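Local coordinates for twitching motility protein PilT (Aquifex aeolicus, PDB 2EYU) that probably hydrolyses ATP, as part of the hexameric motor that powers pilus retraction in twitching motility, at residues Val179-Leu184 with Tyr224-Gln229; Leu11-Lys16 with Ile166-Leu171; Glu235-Ala240 with Lys245-Met250; Gln202-Met207 with Thr218-Leu223. The protein carries 1 engineered substitution. All blocks are in the same frame, centred on the assembly; numbering follows the deposited sequence.

Interaction 1. Residues Val179-Leu184 with Tyr224-Gln229. Engineered in segment 179-184: Gly-183 (natural residue Glu).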
loop_
_atom_site.group_PDB
_atom_site.type_symbol
_atom_site.label_atom_id
_atom_site.label_comp_id
_atom_site.label_asym_id
_atom_site.label_seq_id
_atom_site.Cartn_x
_atom_site.Cartn_y
_atom_site.Cartn_z
ATOM N N VAL A 179 -6.196 -11.530 12.849
ATOM C CA VAL A 179 -6.716 -10.179 12.632
ATOM C C VAL A 179 -5.672 -9.352 11.882
ATOM O O VAL A 179 -4.478 -9.524 12.129
ATOM C CB VAL A 179 -7.075 -9.458 13.931
ATOM C CG1 VAL A 179 -5.810 -9.238 14.749
ATOM C CG2 VAL A 179 -7.773 -8.145 13.606
ATOM N N LEU A 180 -6.173 -8.483 11.002
ATOM C CA LEU A 180 -5.297 -7.560 10.292
ATOM C C LEU A 180 -4.983 -6.346 11.149
ATOM O O LEU A 180 -5.930 -5.655 11.556
ATOM C CB LEU A 180 -5.927 -7.062 8.979
ATOM C CG LEU A 180 -4.954 -7.045 7.798
ATOM C CD1 LEU A 180 -5.199 -8.241 6.884
ATOM C CD2 LEU A 180 -5.071 -5.733 7.038
ATOM N N ALA A 181 -3.700 -6.129 11.359
ATOM C CA ALA A 181 -3.106 -4.952 11.976
ATOM C C ALA A 181 -2.462 -4.146 10.837
ATOM O O ALA A 181 -1.754 -4.738 10.017
ATOM C CB ALA A 181 -2.117 -5.334 13.060
ATOM N N TYR A 182 -2.768 -2.858 10.788
ATOM C CA TYR A 182 -2.355 -2.000 9.689
ATOM C C TYR A 182 -1.959 -0.614 10.185
ATOM O O TYR A 182 -2.470 -0.179 11.218
ATOM C CB TYR A 182 -3.485 -1.812 8.664
ATOM C CG TYR A 182 -4.764 -1.254 9.259
ATOM C CD1 TYR A 182 -5.053 0.097 9.321
ATOM C CD2 TYR A 182 -5.734 -2.111 9.774
ATOM C CE1 TYR A 182 -6.235 0.548 9.871
ATOM C CE2 TYR A 182 -6.918 -1.681 10.328
ATOM C CZ TYR A 182 -7.166 -0.330 10.371
ATOM O OH TYR A 182 -8.338 0.142 10.919
ATOM N N GLY A 183 -1.098 0.010 9.396
ATOM C CA GLY A 183 -0.768 1.427 9.498
ATOM C C GLY A 183 -1.348 2.099 8.256
ATOM O O GLY A 183 -1.479 1.427 7.234
ATOM N N LEU A 184 -1.729 3.362 8.275
ATOM C CA LEU A 184 -2.352 3.890 7.036
ATOM C C LEU A 184 -1.980 5.361 6.887
ATOM O O LEU A 184 -2.090 6.152 7.830
ATOM C CB LEU A 184 -3.847 3.648 7.110
ATOM C CG LEU A 184 -4.810 4.182 6.061
ATOM C CD1 LEU A 184 -4.621 3.517 4.709
ATOM C CD2 LEU A 184 -6.254 3.991 6.518
ATOM N N TYR A 224 -3.012 -1.127 19.487
ATOM C CA TYR A 224 -3.644 -0.675 20.723
ATOM C C TYR A 224 -5.137 -0.941 20.686
ATOM O O TYR A 224 -5.672 -1.579 21.608
ATOM C CB TYR A 224 -3.320 0.794 20.950
ATOM C CG TYR A 224 -3.857 1.432 22.210
ATOM C CD1 TYR A 224 -3.936 0.738 23.405
ATOM C CD2 TYR A 224 -4.283 2.752 22.196
ATOM C CE1 TYR A 224 -4.430 1.346 24.545
ATOM C CE2 TYR A 224 -4.776 3.369 23.330
ATOM C CZ TYR A 224 -4.848 2.657 24.505
ATOM O OH TYR A 224 -5.338 3.258 25.640
ATOM N N LYS A 225 -5.851 -0.493 19.656
ATOM C CA LYS A 225 -7.303 -0.719 19.651
ATOM C C LYS A 225 -7.667 -2.186 19.509
ATOM O O LYS A 225 -8.630 -2.648 20.128
ATOM C CB LYS A 225 -7.987 0.105 18.565
ATOM C CG LYS A 225 -7.125 0.534 17.395
ATOM C CD LYS A 225 -8.009 0.989 16.237
ATOM C CE LYS A 225 -8.708 -0.200 15.602
ATOM N NZ LYS A 225 -10.192 -0.122 15.702
ATOM N N LEU A 226 -6.935 -2.966 18.722
ATOM C CA LEU A 226 -7.213 -4.401 18.670
ATOM C C LEU A 226 -7.057 -5.056 20.039
ATOM O O LEU A 226 -7.865 -5.910 20.415
ATOM C CB LEU A 226 -6.280 -5.109 17.683
ATOM C CG LEU A 226 -6.465 -4.646 16.230
ATOM C CD1 LEU A 226 -5.657 -5.483 15.252
ATOM C CD2 LEU A 226 -7.946 -4.642 15.845
ATOM N N TYR A 227 -6.007 -4.653 20.749
ATOM C CA TYR A 227 -5.752 -5.169 22.091
ATOM C C TYR A 227 -6.884 -4.751 23.027
ATOM O O TYR A 227 -7.349 -5.574 23.816
ATOM C CB TYR A 227 -4.394 -4.707 22.640
ATOM C CG TYR A 227 -4.205 -4.987 24.120
ATOM C CD1 TYR A 227 -4.150 -6.276 24.629
ATOM C CD2 TYR A 227 -4.091 -3.944 25.032
ATOM C CE1 TYR A 227 -3.978 -6.525 25.984
ATOM C CE2 TYR A 227 -3.924 -4.178 26.380
ATOM C CZ TYR A 227 -3.869 -5.469 26.855
ATOM O OH TYR A 227 -3.700 -5.695 28.203
ATOM N N LYS A 228 -7.283 -3.490 22.918
ATOM C CA LYS A 228 -8.242 -2.878 23.827
ATOM C C LYS A 228 -9.635 -3.445 23.575
ATOM O O LYS A 228 -10.543 -3.203 24.360
ATOM C CB LYS A 228 -8.264 -1.357 23.692
ATOM C CG LYS A 228 -7.308 -0.631 24.616
ATOM C CD LYS A 228 -7.911 -0.427 25.997
ATOM C CE LYS A 228 -6.876 -0.668 27.082
ATOM N NZ LYS A 228 -5.763 0.317 27.024
ATOM N N GLN A 229 -9.772 -4.197 22.486
ATOM C CA GLN A 229 -11.040 -4.852 22.179
ATOM C C GLN A 229 -10.941 -6.353 22.445
ATOM O O GLN A 229 -11.847 -7.117 22.123
ATOM C CB GLN A 229 -11.449 -4.580 20.735
ATOM C CG GLN A 229 -11.380 -3.110 20.338
ATOM C CD GLN A 229 -11.432 -2.949 18.828
ATOM O OE1 GLN A 229 -11.962 -1.964 18.314
ATOM N NE2 GLN A 229 -10.881 -3.927 18.117
#
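Leu-226 meets Val-179, Leu-180 and Ala-181 where helix 219-228 lies against the antiparallel edge region of the mixed sheet in this P-loop ATPase. The segments make a worked example of a helix resting on a sheet through one branched side chain: their axes approach to 9.8 Å and run roughly antiparallel, at 149°. At the start of 224-229, Tyr-224 turns from the strand; its OH receives a weak hydrogen bond from Lys-228 NZ, one turn on, and its flank packs on Leu-247. Lys-225 comes next, its chain swinging back toward the strand until CE is 4.7 Å from Tyr-182 OH, near but not touching. Then comes Leu-226. With CG anti to its carbonyl carbon (chi1 -63°), the side chain points at the strand and meets Val-179 tip to tip. Its CD1 faces both valine methyls, 3.8 Å from Val-179 CG1 and equally far from CG2. The same methyl lies 3.7 Å from Leu-180 O and 4.2 Å from Ala-181 CB, so one carbon touches three consecutive strand residues. Past it, Tyr-227 packs on Ile-232, and the helix gives way to a turn at Gln-229. On the strand side, Val-179 and Ala-181 pair their backbones with Leu-171 and Arg-169, as part of the sheet. Between the two segments the chemistry is almost wholly apolar: the polar atom that CD1 meets is the carbonyl oxygen of Leu-180, which implies cohesion by close packing and exclusion of water, with little directional preference.

Interaction 2. Residues Leu11-Lys16 with Ile166-Leu171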
loop_
_atom_site.group_PDB
_atom_site.type_symbol
_atom_site.label_atom_id
_atom_site.label_comp_id
_atom_site.label_asym_id
_atom_site.label_seq_id
_atom_site.Cartn_x
_atom_site.Cartn_y
_atom_site.Cartn_z
ATOM N N LEU A 11 -11.970 -7.629 5.290
ATOM C CA LEU A 11 -10.541 -7.371 5.459
ATOM C C LEU A 11 -10.203 -6.806 6.823
ATOM O O LEU A 11 -9.135 -7.022 7.400
ATOM C CB LEU A 11 -10.077 -6.422 4.347
ATOM C CG LEU A 11 -8.937 -6.892 3.444
ATOM C CD1 LEU A 11 -9.125 -8.327 2.978
ATOM C CD2 LEU A 11 -8.798 -5.975 2.237
ATOM N N GLY A 12 -11.103 -6.028 7.442
ATOM C CA GLY A 12 -10.709 -5.473 8.737
ATOM C C GLY A 12 -10.015 -4.129 8.532
ATOM O O GLY A 12 -9.420 -3.583 9.454
ATOM N N LEU A 13 -10.104 -3.627 7.307
ATOM C CA LEU A 13 -9.595 -2.324 6.924
ATOM C C LEU A 13 -10.777 -1.369 6.785
ATOM O O LEU A 13 -11.877 -1.804 6.435
ATOM C CB LEU A 13 -8.815 -2.402 5.609
ATOM C CG LEU A 13 -7.516 -3.217 5.672
ATOM C CD1 LEU A 13 -7.177 -3.761 4.295
ATOM C CD2 LEU A 13 -6.389 -2.365 6.245
ATOM N N PRO A 14 -10.596 -0.095 7.059
ATOM C CA PRO A 14 -11.726 0.841 6.997
ATOM C C PRO A 14 -11.959 1.379 5.586
ATOM O O PRO A 14 -11.052 1.437 4.757
ATOM C CB PRO A 14 -11.297 1.948 7.951
ATOM C CG PRO A 14 -9.951 1.572 8.468
ATOM C CD PRO A 14 -9.367 0.590 7.483
ATOM N N ASP A 15 -13.212 1.747 5.368
ATOM C CA ASP A 15 -13.830 2.244 4.166
ATOM C C ASP A 15 -12.958 3.212 3.382
ATOM O O ASP A 15 -12.894 3.119 2.151
ATOM C CB ASP A 15 -15.148 2.969 4.490
ATOM C CG ASP A 15 -16.119 2.190 5.347
ATOM O OD1 ASP A 15 -17.015 2.823 5.958
ATOM O OD2 ASP A 15 -16.009 0.947 5.426
ATOM N N LYS A 16 -12.284 4.164 4.010
ATOM C CA LYS A 16 -11.567 5.139 3.193
ATOM C C LYS A 16 -10.475 4.515 2.323
ATOM O O LYS A 16 -10.047 5.157 1.359
ATOM C CB LYS A 16 -10.954 6.237 4.079
ATOM C CG LYS A 16 -9.501 6.516 3.745
ATOM C CD LYS A 16 -9.018 7.794 4.428
ATOM C CE LYS A 16 -8.881 8.939 3.432
ATOM N NZ LYS A 16 -10.146 9.159 2.660
ATOM N N ILE A 166 -0.670 1.472 2.706
ATOM C CA ILE A 166 -1.149 0.589 3.752
ATOM C C ILE A 166 -0.030 -0.355 4.188
ATOM O O ILE A 166 0.457 -1.062 3.297
ATOM C CB ILE A 166 -2.295 -0.304 3.229
ATOM C CG1 ILE A 166 -3.342 0.422 2.377
ATOM C CG2 ILE A 166 -2.953 -1.047 4.388
ATOM C CD1 ILE A 166 -4.576 -0.425 2.158
ATOM N N SER A 167 0.332 -0.351 5.457
ATOM C CA SER A 167 1.314 -1.266 6.030
ATOM C C SER A 167 0.562 -2.364 6.782
ATOM O O SER A 167 -0.125 -2.038 7.738
ATOM C CB SER A 167 2.235 -0.526 6.984
ATOM O OG SER A 167 3.519 -0.300 6.443
ATOM N N GLN A 168 0.623 -3.642 6.411
ATOM C CA GLN A 168 -0.232 -4.628 7.069
ATOM C C GLN A 168 0.559 -5.677 7.843
ATOM O O GLN A 168 1.675 -5.998 7.478
ATOM C CB GLN A 168 -1.092 -5.400 6.067
ATOM C CG GLN A 168 -2.330 -4.706 5.518
ATOM C CD GLN A 168 -2.739 -5.339 4.183
ATOM O OE1 GLN A 168 -2.787 -6.571 4.131
ATOM N NE2 GLN A 168 -2.951 -4.529 3.169
ATOM N N ARG A 169 -0.087 -6.206 8.875
ATOM C CA ARG A 169 0.368 -7.412 9.546
ATOM C C ARG A 169 -0.871 -8.211 9.965
ATOM O O ARG A 169 -1.893 -7.623 10.327
ATOM C CB ARG A 169 1.246 -7.105 10.747
ATOM C CG ARG A 169 2.156 -8.258 11.150
ATOM C CD ARG A 169 3.054 -7.853 12.311
ATOM N NE ARG A 169 4.323 -7.306 11.832
ATOM C CZ ARG A 169 5.514 -7.626 12.323
ATOM N NH1 ARG A 169 5.617 -8.497 13.319
ATOM N NH2 ARG A 169 6.603 -7.071 11.815
ATOM N N LEU A 170 -0.745 -9.526 9.883
ATOM C CA LEU A 170 -1.791 -10.457 10.277
ATOM C C LEU A 170 -1.452 -11.056 11.637
ATOM O O LEU A 170 -0.384 -11.666 11.761
ATOM C CB LEU A 170 -1.941 -11.553 9.217
ATOM C CG LEU A 170 -2.598 -11.160 7.895
ATOM C CD1 LEU A 170 -2.198 -12.129 6.790
ATOM C CD2 LEU A 170 -4.106 -11.132 8.035
ATOM N N LEU A 171 -2.304 -10.879 12.638
ATOM C CA LEU A 171 -2.044 -11.364 13.992
ATOM C C LEU A 171 -2.932 -12.566 14.313
ATOM O O LEU A 171 -4.048 -12.646 13.789
ATOM C CB LEU A 171 -2.397 -10.334 15.036
ATOM C CG LEU A 171 -1.415 -9.303 15.578
ATOM C CD1 LEU A 171 -0.707 -9.843 16.813
ATOM C CD2 LEU A 171 -0.412 -8.879 14.523
#
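Leu-13 reaches from the N-terminal loop onto Ile-166 of strand 162-171, which in this P-loop NTPase fold runs between parallel strand 26-31 and antiparallel strand 179-185. The case illustrates how a loop with no regular structure can meet strand 162-171 through one inserted side chain. The packed part is small, about 98 Å² in all, but buried. Leu-13 and Ile-166 meet at a slant, Leu-13 CG standing beside its own backbone N (chi1 -66°), which directs the isobutyl group down at the strand. Thr-41, on the helix that follows the probable Walker A loop, touches both residues, and Tyr-182 covers Leu-13 from the neighbouring strand. The backbones stay well separated, with CA of Leu-13 9.5 Å from CA of Ile-166, so the side chains alone span the distance. The open side is confined to Gly-12 and Asp-15, both exposed. Gly-12 adopts a positive phi of 89°, where a CB would press on the carbonyl O of Leu-11. The Leu-13 branches divide the work: CD1 lies beside the carboxamide of Gln-168, while CD2 stands 4.1 Å from Ile-166 CG2.

Interaction 3. Residues Glu235-Ala240 with Lys245-Met250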
loop_
_atom_site.group_PDB
_atom_site.type_symbol
_atom_site.label_atom_id
_atom_site.label_comp_id
_atom_site.label_asym_id
_atom_site.label_seq_id
_atom_site.Cartn_x
_atom_site.Cartn_y
_atom_site.Cartn_z
ATOM N N GLU A 235 0.955 -9.716 24.540
ATOM C CA GLU A 235 2.260 -10.164 24.029
ATOM C C GLU A 235 2.323 -10.123 22.507
ATOM O O GLU A 235 3.341 -9.829 21.879
ATOM C CB GLU A 235 2.561 -11.577 24.508
ATOM C CG GLU A 235 1.817 -11.975 25.778
ATOM C CD GLU A 235 1.490 -13.459 25.793
ATOM O OE1 GLU A 235 1.027 -13.975 26.837
ATOM O OE2 GLU A 235 1.701 -14.108 24.740
ATOM N N ASP A 236 1.202 -10.445 21.875
ATOM C CA ASP A 236 1.148 -10.450 20.411
ATOM C C ASP A 236 1.337 -9.053 19.830
ATOM O O ASP A 236 1.927 -8.877 18.767
ATOM C CB ASP A 236 -0.200 -11.034 19.966
ATOM C CG ASP A 236 -0.183 -12.554 20.097
ATOM O OD1 ASP A 236 0.942 -13.098 20.125
ATOM O OD2 ASP A 236 -1.266 -13.168 20.168
ATOM N N ALA A 237 0.814 -8.076 20.556
ATOM C CA ALA A 237 0.793 -6.675 20.162
ATOM C C ALA A 237 2.201 -6.095 20.224
ATOM O O ALA A 237 2.720 -5.564 19.247
ATOM C CB ALA A 237 -0.158 -5.889 21.047
HETATM N N MSE A 238 2.798 -6.236 21.397
HETATM C CA MSE A 238 4.202 -5.905 21.610
HETATM C C MSE A 238 5.121 -6.580 20.598
HETATM O O MSE A 238 6.093 -5.991 20.093
HETATM C CB MSE A 238 4.604 -6.319 23.033
HETATM C CG MSE A 238 3.899 -5.544 24.138
HETATM SE SE MSE A 238 4.277 -3.648 24.014
HETATM C CE MSE A 238 6.172 -3.969 23.896
ATOM N N GLU A 239 4.829 -7.836 20.267
ATOM C CA GLU A 239 5.660 -8.576 19.320
ATOM C C GLU A 239 5.675 -7.992 17.910
ATOM O O GLU A 239 6.650 -8.154 17.174
ATOM C CB GLU A 239 5.166 -10.027 19.248
ATOM C CG GLU A 239 5.827 -10.995 20.215
ATOM C CD GLU A 239 5.748 -12.444 19.768
ATOM O OE1 GLU A 239 6.684 -13.211 20.069
ATOM O OE2 GLU A 239 4.747 -12.840 19.129
ATOM N N ALA A 240 4.610 -7.325 17.497
ATOM C CA ALA A 240 4.375 -6.876 16.134
ATOM C C ALA A 240 4.567 -5.377 15.952
ATOM O O ALA A 240 4.681 -4.855 14.842
ATOM C CB ALA A 240 2.952 -7.280 15.752
ATOM N N LYS A 245 8.182 0.683 22.482
ATOM C CA LYS A 245 8.253 1.687 23.540
ATOM C C LYS A 245 7.071 2.653 23.533
ATOM O O LYS A 245 6.561 3.024 24.598
ATOM C CB LYS A 245 9.556 2.483 23.408
ATOM C CG LYS A 245 10.522 2.261 24.559
ATOM C CD LYS A 245 11.260 0.941 24.398
ATOM C CE LYS A 245 12.323 0.790 25.477
ATOM N NZ LYS A 245 13.384 1.838 25.345
ATOM N N GLU A 246 6.676 3.051 22.329
ATOM C CA GLU A 246 5.492 3.868 22.096
ATOM C C GLU A 246 4.221 3.118 22.483
ATOM O O GLU A 246 3.322 3.687 23.107
ATOM C CB GLU A 246 5.440 4.304 20.626
ATOM C CG GLU A 246 4.614 5.531 20.322
ATOM C CD GLU A 246 4.025 5.610 18.933
ATOM O OE1 GLU A 246 3.072 6.394 18.714
ATOM O OE2 GLU A 246 4.477 4.900 18.013
ATOM N N LEU A 247 4.083 1.833 22.163
ATOM C CA LEU A 247 2.856 1.129 22.590
ATOM C C LEU A 247 2.826 0.998 24.101
ATOM O O LEU A 247 1.784 1.115 24.771
ATOM C CB LEU A 247 2.763 -0.225 21.894
ATOM C CG LEU A 247 1.512 -1.079 22.000
ATOM C CD1 LEU A 247 0.231 -0.294 21.730
ATOM C CD2 LEU A 247 1.560 -2.271 21.043
ATOM N N GLU A 248 4.006 0.731 24.687
ATOM C CA GLU A 248 3.939 0.523 26.144
ATOM C C GLU A 248 3.561 1.843 26.801
ATOM O O GLU A 248 2.824 1.870 27.778
ATOM C CB GLU A 248 5.251 0.012 26.709
ATOM C CG GLU A 248 6.349 1.060 26.809
ATOM C CD GLU A 248 7.538 0.563 27.606
ATOM O OE1 GLU A 248 7.624 -0.666 27.818
ATOM O OE2 GLU A 248 8.384 1.391 28.014
ATOM N N ARG A 249 4.086 2.937 26.231
ATOM C CA ARG A 249 3.712 4.249 26.771
ATOM C C ARG A 249 2.215 4.432 26.585
ATOM O O ARG A 249 1.507 5.065 27.357
ATOM C CB ARG A 249 4.491 5.382 26.112
ATOM C CG ARG A 249 5.851 5.657 26.720
ATOM C CD ARG A 249 5.733 5.880 28.215
ATOM N NE ARG A 249 6.034 4.724 29.043
ATOM C CZ ARG A 249 5.155 4.070 29.793
ATOM N NH1 ARG A 249 3.883 4.450 29.831
ATOM N NH2 ARG A 249 5.548 3.027 30.514
HETATM N N MSE A 250 1.695 3.866 25.490
HETATM C CA MSE A 250 0.263 4.070 25.274
HETATM C C MSE A 250 -0.563 3.389 26.366
HETATM O O MSE A 250 -1.421 4.048 26.956
HETATM C CB MSE A 250 -0.143 3.545 23.899
HETATM C CG MSE A 250 0.547 4.288 22.761
HETATM SE SE MSE A 250 -0.362 3.958 21.083
HETATM C CE MSE A 250 1.259 4.227 20.078
#
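Leu-247 carries its CG opposite its backbone N (chi1 -172°), so that CD2 extends across to Ala-237 and Met-238 of the facing helix, while Met-238, a selenomethionine here, curls with all three torsions near -60° and brings its selenium over the same methyl. The pair exemplifies an alpha-alpha hairpin: helices 234-240 and 244-251 follow each other after a short turn, with local axes 9.8 Å apart and inclined at 144°. Leu-247 CD2 is the shared point of contact. It lies 4.0 Å from Ala-237 CB and 3.9 Å from Ala-237 O, near the alanine backbone because the small side chain leaves the helix surface low. The selenium of Met-238 approaches Leu-247 CD2 to 4.3 Å and then passes along the outer margin, 4.4 Å from Glu-248 N. Here the contact opens out, with Glu-248 CB 4.6 Å from the selenium. On its inner side Leu-247 also packs on Asn-220 and Leu-223 of helix 219-228, which places the hairpin against the rest of the domain. Across the two segments the touching side chains are apolar, which implies a hold resting on dispersion and buried surface, with no polar pairing to fix the precise turn of one helix against the other.

Interaction 4. Residues Gln202-Met207 with Thr218-Leu223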
loop_
_atom_site.group_PDB
_atom_site.type_symbol
_atom_site.label_atom_id
_atom_site.label_comp_id
_atom_site.label_asym_id
_atom_site.label_seq_id
_atom_site.Cartn_x
_atom_site.Cartn_y
_atom_site.Cartn_z
ATOM N N GLN A 202 7.623 14.795 11.416
ATOM C CA GLN A 202 6.339 15.470 11.595
ATOM C C GLN A 202 5.191 14.780 10.881
ATOM O O GLN A 202 4.043 14.828 11.328
ATOM C CB GLN A 202 6.501 16.929 11.136
ATOM C CG GLN A 202 7.626 17.620 11.900
ATOM C CD GLN A 202 7.186 18.228 13.214
ATOM O OE1 GLN A 202 6.088 17.987 13.715
ATOM N NE2 GLN A 202 8.049 19.048 13.811
ATOM N N VAL A 203 5.429 14.098 9.765
ATOM C CA VAL A 203 4.393 13.320 9.089
ATOM C C VAL A 203 3.871 12.235 10.037
ATOM O O VAL A 203 2.670 11.976 10.062
ATOM C CB VAL A 203 4.930 12.644 7.815
ATOM C CG1 VAL A 203 4.014 11.548 7.298
ATOM C CG2 VAL A 203 5.169 13.691 6.723
ATOM N N TYR A 204 4.799 11.628 10.789
ATOM C CA TYR A 204 4.396 10.574 11.729
ATOM C C TYR A 204 3.539 11.143 12.849
ATOM O O TYR A 204 2.471 10.614 13.151
ATOM C CB TYR A 204 5.605 9.852 12.328
ATOM C CG TYR A 204 5.206 8.701 13.240
ATOM C CD1 TYR A 204 4.849 7.474 12.706
ATOM C CD2 TYR A 204 5.184 8.841 14.622
ATOM C CE1 TYR A 204 4.478 6.405 13.511
ATOM C CE2 TYR A 204 4.815 7.777 15.437
ATOM C CZ TYR A 204 4.466 6.567 14.879
ATOM O OH TYR A 204 4.097 5.507 15.687
ATOM N N SER A 205 4.003 12.239 13.448
ATOM C CA SER A 205 3.222 12.905 14.487
ATOM C C SER A 205 1.835 13.219 13.947
ATOM O O SER A 205 0.808 13.113 14.621
ATOM C CB SER A 205 3.887 14.181 14.988
ATOM O OG SER A 205 5.286 14.064 15.162
ATOM N N LEU A 206 1.744 13.620 12.674
ATOM C CA LEU A 206 0.383 13.849 12.169
ATOM C C LEU A 206 -0.366 12.540 11.991
ATOM O O LEU A 206 -1.592 12.486 11.870
ATOM C CB LEU A 206 0.457 14.594 10.834
ATOM C CG LEU A 206 -0.177 15.984 10.799
ATOM C CD1 LEU A 206 0.327 16.822 11.957
ATOM C CD2 LEU A 206 0.113 16.674 9.475
HETATM N N MSE A 207 0.326 11.387 11.929
HETATM C CA MSE A 207 -0.518 10.192 11.750
HETATM C C MSE A 207 -1.150 9.852 13.093
HETATM O O MSE A 207 -2.227 9.273 13.127
HETATM C CB MSE A 207 0.285 9.015 11.230
HETATM C CG MSE A 207 0.473 8.883 9.723
HETATM SE SE MSE A 207 2.044 7.827 9.278
HETATM C CE MSE A 207 0.984 6.191 9.228
ATOM N N THR A 218 -1.530 5.085 12.772
ATOM C CA THR A 218 -0.261 4.373 12.919
ATOM C C THR A 218 -0.549 2.911 13.236
ATOM O O THR A 218 -1.654 2.607 13.682
ATOM C CB THR A 218 0.575 5.012 14.038
ATOM O OG1 THR A 218 0.783 6.396 13.693
ATOM C CG2 THR A 218 1.951 4.390 14.174
HETATM N N MSE A 219 0.414 2.035 13.036
HETATM C CA MSE A 219 0.299 0.612 13.376
HETATM C C MSE A 219 0.101 0.417 14.871
HETATM O O MSE A 219 -0.773 -0.342 15.306
HETATM C CB MSE A 219 1.586 -0.031 12.867
HETATM C CG MSE A 219 1.846 -1.464 13.276
HETATM SE SE MSE A 219 0.615 -2.664 12.418
HETATM C CE MSE A 219 1.627 -2.707 10.775
ATOM N N ASN A 220 0.923 1.116 15.653
ATOM C CA ASN A 220 0.895 1.099 17.115
ATOM C C ASN A 220 -0.488 1.431 17.636
ATOM O O ASN A 220 -0.992 0.885 18.623
ATOM C CB ASN A 220 1.922 2.085 17.660
ATOM C CG ASN A 220 3.260 1.472 17.995
ATOM O OD1 ASN A 220 4.225 2.161 18.328
ATOM N ND2 ASN A 220 3.329 0.156 17.919
ATOM N N GLN A 221 -1.165 2.358 16.951
ATOM C CA GLN A 221 -2.533 2.653 17.384
ATOM C C GLN A 221 -3.483 1.490 17.110
ATOM O O GLN A 221 -4.324 1.095 17.931
ATOM C CB GLN A 221 -3.040 3.908 16.685
ATOM C CG GLN A 221 -2.199 5.174 16.813
ATOM C CD GLN A 221 -2.983 6.312 16.162
ATOM O OE1 GLN A 221 -2.610 6.846 15.119
ATOM N NE2 GLN A 221 -4.101 6.631 16.806
ATOM N N THR A 222 -3.354 0.939 15.908
ATOM C CA THR A 222 -4.193 -0.164 15.458
ATOM C C THR A 222 -4.015 -1.398 16.343
ATOM O O THR A 222 -4.974 -2.107 16.646
ATOM C CB THR A 222 -3.902 -0.548 14.000
ATOM O OG1 THR A 222 -4.158 0.542 13.102
ATOM C CG2 THR A 222 -4.847 -1.676 13.600
ATOM N N LEU A 223 -2.787 -1.676 16.765
ATOM C CA LEU A 223 -2.518 -2.701 17.759
ATOM C C LEU A 223 -3.159 -2.395 19.103
ATOM O O LEU A 223 -3.760 -3.210 19.810
ATOM C CB LEU A 223 -0.997 -2.831 17.955
ATOM C CG LEU A 223 -0.234 -3.308 16.727
ATOM C CD1 LEU A 223 1.262 -3.069 16.886
ATOM C CD2 LEU A 223 -0.553 -4.772 16.482
#
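A buried side-chain contact, joining the C-terminal part of helix 200-209 to the start of helix 219-228, brings Tyr-204 and Met-207 against Thr-218. The side chains of Tyr-204 and Thr-218 cross at about a right angle; with CG anti to the backbone N (chi1 -177°), the tyrosine ring swings out from its helix so that CE1 lies 3.7 Å from Thr-218 OG1. That hydroxyl is also 3.6 Å from Met-207 CB. Beyond the threonine, Tyr-204 OH is hydrogen-bonded to Glu-246 OE2, so the side chain links its own helix to helix 244-251 while passing the start of helix 219-228. Replacing Tyr-204 with a leucine would probably leave the Glu-246 carboxylate without its phenol partner and open a gap beside Thr-218. The helix start illustrates one half of a capping box: Thr-218 holds the N-cap position without using its own hydroxyl for a cap, yet its backbone N donates to Gln-221 OE1 at 3.1 Å, nearly straight at 178°, with the donor 36° above the carboxamide plane. The extended chain of Gln-221 places that oxygen 3.2 Å from Met-207 O, two acceptors lying close without a bond, and its NE2 bonds weakly to Gln-211 O.

Three of the four contacts gather round helix 219-228 as it lies between the sheet and the C-terminal helices. Interaction 2 closes first along the chain, across some 150 residues; interaction 4 falls within the span that interaction 1 closes, both using that helix, and interaction 3 follows. Interactions 1 and 2 are nearest, with centres about 9 Å apart, on neighbouring strands 179-185 and 162-171. Interaction 3 lies about 11 Å from interaction 1, which it touches, and 13 Å from interaction 4. Interactions 2 and 3 are farthest apart, at about 18 Å. Together they join the N-terminal loop and C-terminal helices to the sheet of the probable nucleotide-binding fold.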